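Local coordinates for thioesterase (Xanthomonas campestris pv. campestris, PDB 2FUJ), which probably hydrolyses fatty acyl-CoA thioesters, as a hotdog-fold protein that assembles into a tetramer, at residues S35-A40 with I94-L99; V84-L87 with V92-G95. All blocks are in the same frame, centred on the assembly; numbering follows the deposited sequence.

Contact 1: S35-A40 with I94-L99; sequences SYLEEA and IGHRIL
L37, on the inner side of helix 30-47, packs against H96 and I98 of strand 91-100 in a buried, apolar contact that no hydrogen bond crosses, between the helix and the sheet that wraps it, the pairing that gives the hotdog fold its name. The two methyl groups of L37 share the work. CD1 sits over one face of the H96 imidazole, 3.7 Å from the ring centroid and 16° off the ring normal, a CH-pi contact. CD2 lies over the CG end of the same face, 3.4 Å from H96 CG, and also meets I98 CD1 at 3.8 Å. A branched leucine suits this place because its fork lays both methyls over the imidazole, and CD2, at the rim, also reaches I98. In H96, chi1 (71°) swings the ring toward the helix and chi2 (-94°) turns its face to L37. The ring is polar as well as flat, and its NE2 is hydrogen-bonded to OG of S109 on strand 107-116, so a buried nitrogen has a partner and the ring's rotation is restrained. I98, apolar and two residues on, points to the same side of the strand, whereas R97 between them points away from the helix and forms a salt bridge with E81. Around this centre L37 and A40 of the helix rest on V80 of strand 78-87, Y36 reaches I15 of strand 9-15, and I98 touches S109 of strand 107-116.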
loop_
_atom_site.group_PDB
_atom_site.type_symbol
_atom_site.label_atom_id
_atom_site.label_comp_id
_atom_site.label_asym_id
_atom_site.label_seq_id
_atom_site.Cartn_x
_atom_site.Cartn_y
_atom_site.Cartn_z
ATOM N N SER A 35 2.509 4.973 -8.369
ATOM C CA SER A 35 3.601 4.939 -7.402
ATOM C C SER A 35 4.949 4.744 -8.088
ATOM O O SER A 35 5.953 5.285 -7.642
ATOM C CB SER A 35 3.387 3.820 -6.380
ATOM O OG SER A 35 2.240 4.073 -5.590
ATOM N N TYR A 36 4.980 3.965 -9.165
ATOM C CA TYR A 36 6.238 3.755 -9.880
ATOM C C TYR A 36 6.664 5.087 -10.494
ATOM O O TYR A 36 7.843 5.435 -10.507
ATOM C CB TYR A 36 6.075 2.732 -11.008
ATOM C CG TYR A 36 5.741 1.328 -10.571
ATOM C CD1 TYR A 36 6.222 0.814 -9.365
ATOM C CD2 TYR A 36 4.985 0.492 -11.386
ATOM C CE1 TYR A 36 5.955 -0.500 -8.986
ATOM C CE2 TYR A 36 4.714 -0.825 -11.019
ATOM C CZ TYR A 36 5.204 -1.316 -9.816
ATOM O OH TYR A 36 4.944 -2.617 -9.456
ATOM N N LEU A 37 5.688 5.827 -11.007
ATOM C CA LEU A 37 5.973 7.115 -11.626
ATOM C C LEU A 37 6.462 8.104 -10.582
ATOM O O LEU A 37 7.322 8.944 -10.848
ATOM C CB LEU A 37 4.719 7.645 -12.323
ATOM C CG LEU A 37 4.238 6.764 -13.472
ATOM C CD1 LEU A 37 2.932 7.299 -14.030
ATOM C CD2 LEU A 37 5.311 6.720 -14.550
ATOM N N GLU A 38 5.902 7.998 -9.381
ATOM C CA GLU A 38 6.291 8.862 -8.282
ATOM C C GLU A 38 7.748 8.594 -7.906
ATOM O O GLU A 38 8.559 9.518 -7.829
ATOM C CB GLU A 38 5.372 8.586 -7.091
ATOM C CG GLU A 38 5.671 9.354 -5.833
ATOM C CD GLU A 38 4.752 8.918 -4.708
ATOM O OE1 GLU A 38 4.950 7.806 -4.175
ATOM O OE2 GLU A 38 3.817 9.673 -4.375
ATOM N N GLU A 39 8.081 7.324 -7.687
ATOM C CA GLU A 39 9.447 6.958 -7.312
ATOM C C GLU A 39 10.446 7.473 -8.345
ATOM O O GLU A 39 11.486 8.023 -7.995
ATOM C CB GLU A 39 9.579 5.439 -7.181
ATOM C CG GLU A 39 10.879 4.970 -6.510
ATOM C CD GLU A 39 11.044 5.496 -5.090
ATOM O OE1 GLU A 39 10.023 5.819 -4.446
ATOM O OE2 GLU A 39 12.200 5.577 -4.612
ATOM N N ALA A 40 10.122 7.299 -9.621
ATOM C CA ALA A 40 11.008 7.762 -10.686
ATOM C C ALA A 40 11.226 9.271 -10.593
ATOM O O ALA A 40 12.347 9.746 -10.727
ATOM C CB ALA A 40 10.431 7.393 -12.058
ATOM N N ILE A 94 5.014 15.848 -17.571
ATOM C CA ILE A 94 6.000 14.802 -17.725
ATOM C C ILE A 94 5.393 13.540 -18.320
ATOM O O ILE A 94 4.574 12.875 -17.688
ATOM C CB ILE A 94 6.642 14.478 -16.361
ATOM C CG1 ILE A 94 7.331 15.727 -15.814
ATOM C CG2 ILE A 94 7.634 13.325 -16.502
ATOM C CD1 ILE A 94 6.399 16.739 -15.157
ATOM N N GLY A 95 5.807 13.222 -19.544
ATOM C CA GLY A 95 5.327 12.028 -20.207
ATOM C C GLY A 95 6.134 10.849 -19.697
ATOM O O GLY A 95 7.250 11.030 -19.205
ATOM N N HIS A 96 5.587 9.644 -19.811
ATOM C CA HIS A 96 6.299 8.471 -19.328
ATOM C C HIS A 96 6.056 7.232 -20.164
ATOM O O HIS A 96 5.097 7.144 -20.917
ATOM C CB HIS A 96 5.878 8.145 -17.887
ATOM C CG HIS A 96 4.480 7.609 -17.769
ATOM N ND1 HIS A 96 3.390 8.413 -17.513
ATOM C CD2 HIS A 96 3.995 6.351 -17.890
ATOM C CE1 HIS A 96 2.295 7.674 -17.482
ATOM N NE2 HIS A 96 2.634 6.420 -17.708
ATOM N N ARG A 97 6.950 6.267 -19.998
ATOM C CA ARG A 97 6.850 4.978 -20.652
ATOM C C ARG A 97 7.411 4.009 -19.624
ATOM O O ARG A 97 8.561 4.141 -19.221
ATOM C CB ARG A 97 7.703 4.915 -21.921
ATOM C CG ARG A 97 7.252 5.835 -23.035
ATOM C CD ARG A 97 7.779 5.328 -24.381
ATOM N NE ARG A 97 9.206 5.038 -24.301
ATOM C CZ ARG A 97 9.849 4.155 -25.063
ATOM N NH1 ARG A 97 9.204 3.454 -25.985
ATOM N NH2 ARG A 97 11.148 3.966 -24.888
ATOM N N ILE A 98 6.589 3.074 -19.171
ATOM C CA ILE A 98 7.044 2.082 -18.209
ATOM C C ILE A 98 7.343 0.828 -19.028
ATOM O O ILE A 98 6.447 0.205 -19.588
ATOM C CB ILE A 98 5.971 1.816 -17.139
ATOM C CG1 ILE A 98 5.758 3.094 -16.314
ATOM C CG2 ILE A 98 6.397 0.658 -16.241
ATOM C CD1 ILE A 98 4.501 3.096 -15.446
ATOM N N LEU A 99 8.625 0.484 -19.113
ATOM C CA LEU A 99 9.058 -0.662 -19.907
ATOM C C LEU A 99 9.602 -1.803 -19.069
ATOM O O LEU A 99 9.920 -1.637 -17.899
ATOM C CB LEU A 99 10.152 -0.222 -20.886
ATOM C CG LEU A 99 9.916 1.122 -21.577
ATOM C CD1 LEU A 99 11.239 1.692 -22.061
ATOM C CD2 LEU A 99 8.920 0.951 -22.711
#

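Contact 2: V84-L87 with V92-G95; sequences VERL and VTIG
R86 and T93 lie side by side across a classic beta bulge, where strand 78-87 pairs antiparallel with strand 91-100 near the turn that joins them. E85 and R86 both face T93, and T93 O accepts from both amides. E85 N comes nearly along the C=O axis at 2.8 Å, while R86 N approaches in the carbonyl plane, on a lone pair, at 3.2 Å. In return T93 N donates to R86 O at 2.9 Å, completing the hydrogen-bonded pair R86-T93. The inserted residue moves the register by one: V84 pairs with I94 before the bulge, L87 with V92 after it.

The side chain of R86 starts with CB 3.7 Å from T93 CB and about as near to T93 OG1. CG continues past T93 CB, and CD passes T93 OG1 at 4.0 Å. The chain stays extended to NE, which carries the guanidinium beyond the threonine. There NH1 comes near T93 CG2, donates to a water at 2.7 Å that is also hydrogen-bonded to T93 OG1, and forms a salt bridge with E85 OE2 at 2.9 Å. That oxygen lies well out of the guanidinium plane, so the attraction is one of charge without a directed N-H. E85 brings its carboxylate to the arginine with CG anti to the backbone N (chi1 -176°) and the rest of its chain extended. Beta-branched threonine suits a strand; its CB packs along the aliphatic part of R86, and its OG1 shares the water with R86 NH1. G95 has no CB, which leaves room for the E85 carboxylate running alongside it. The chemistry is thus backbone pairing overlaid by an ion pair and a water bridge; since R86 is exposed, solvent probably weakens the charge attraction.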
loop_
_atom_site.group_PDB
_atom_site.type_symbol
_atom_site.label_atom_id
_atom_site.label_comp_id
_atom_site.label_asym_id
_atom_site.label_seq_id
_atom_site.Cartn_x
_atom_site.Cartn_y
_atom_site.Cartn_z
ATOM N N VAL A 84 9.945 15.329 -21.098
ATOM C CA VAL A 84 9.121 16.534 -21.097
ATOM C C VAL A 84 8.163 16.520 -22.283
ATOM O O VAL A 84 8.583 16.591 -23.439
ATOM C CB VAL A 84 9.989 17.811 -21.167
ATOM C CG1 VAL A 84 9.097 19.055 -21.176
ATOM C CG2 VAL A 84 10.939 17.854 -19.987
ATOM N N GLU A 85 6.874 16.412 -21.988
ATOM C CA GLU A 85 5.861 16.404 -23.023
ATOM C C GLU A 85 5.422 17.833 -23.296
ATOM O O GLU A 85 5.238 18.229 -24.445
ATOM C CB GLU A 85 4.651 15.582 -22.592
ATOM C CG GLU A 85 3.584 15.460 -23.669
ATOM C CD GLU A 85 2.323 14.788 -23.170
ATOM O OE1 GLU A 85 2.407 13.642 -22.662
ATOM O OE2 GLU A 85 1.240 15.413 -23.282
ATOM N N ARG A 86 5.255 18.609 -22.230
ATOM C CA ARG A 86 4.843 19.997 -22.358
ATOM C C ARG A 86 5.523 20.834 -21.289
ATOM O O ARG A 86 5.676 20.396 -20.151
ATOM C CB ARG A 86 3.325 20.125 -22.202
ATOM C CG ARG A 86 2.499 19.346 -23.217
ATOM C CD ARG A 86 1.009 19.504 -22.947
ATOM N NE ARG A 86 0.201 18.868 -23.984
ATOM C CZ ARG A 86 -0.625 17.846 -23.779
ATOM N NH1 ARG A 86 -0.765 17.329 -22.563
ATOM N NH2 ARG A 86 -1.313 17.337 -24.792
ATOM N N LEU A 87 5.929 22.039 -21.665
ATOM C CA LEU A 87 6.581 22.964 -20.749
ATOM C C LEU A 87 5.684 24.186 -20.686
ATOM O O LEU A 87 5.481 24.859 -21.693
ATOM C CB LEU A 87 7.971 23.341 -21.277
ATOM C CG LEU A 87 8.960 24.117 -20.398
ATOM C CD1 LEU A 87 10.357 23.988 -20.980
ATOM C CD2 LEU A 87 8.560 25.580 -20.309
ATOM N N VAL A 92 4.601 21.628 -15.751
ATOM C CA VAL A 92 5.409 20.777 -16.609
ATOM C C VAL A 92 4.658 19.460 -16.724
ATOM O O VAL A 92 4.261 18.866 -15.716
ATOM C CB VAL A 92 6.825 20.510 -16.038
ATOM C CG1 VAL A 92 7.563 19.498 -16.926
ATOM C CG2 VAL A 92 7.611 21.803 -15.983
ATOM N N THR A 93 4.425 19.028 -17.954
ATOM C CA THR A 93 3.729 17.776 -18.179
ATOM C C THR A 93 4.777 16.740 -18.525
ATOM O O THR A 93 5.365 16.758 -19.605
ATOM C CB THR A 93 2.709 17.893 -19.309
ATOM O OG1 THR A 93 1.812 18.969 -19.020
ATOM C CG2 THR A 93 1.909 16.603 -19.435
ATOM N N ILE A 94 5.014 15.848 -17.571
ATOM C CA ILE A 94 6.000 14.802 -17.725
ATOM C C ILE A 94 5.393 13.540 -18.320
ATOM O O ILE A 94 4.574 12.875 -17.688
ATOM C CB ILE A 94 6.642 14.478 -16.361
ATOM C CG1 ILE A 94 7.331 15.727 -15.814
ATOM C CG2 ILE A 94 7.634 13.325 -16.502
ATOM C CD1 ILE A 94 6.399 16.739 -15.157
ATOM N N GLY A 95 5.807 13.222 -19.544
ATOM C CA GLY A 95 5.327 12.028 -20.207
ATOM C C GLY A 95 6.134 10.849 -19.697
ATOM O O GLY A 95 7.250 11.030 -19.205
HETATM O O HOH W 1 -0.779 18.752 -20.270
#

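Contacts 1 and 2 lie about 12 Å apart, centre to centre, and overlap in sequence at I94 and G95, both on strand 91-100. In chain order helix 30-47 comes first, then 84-87 on strand 78-87, then the shared strand, whose 92-95 part serves contact 2 before 94-99 serves contact 1. One strand therefore does two jobs: its earlier part pairs with the neighbouring strand near the turn that joins them, and its later part packs against the helix close to the centre of the chain. Contact 2 is edge-to-edge pairing within the antiparallel sheet, contact 1 the packing of that sheet on its helix, the two kinds of joint from which a hotdog domain is built.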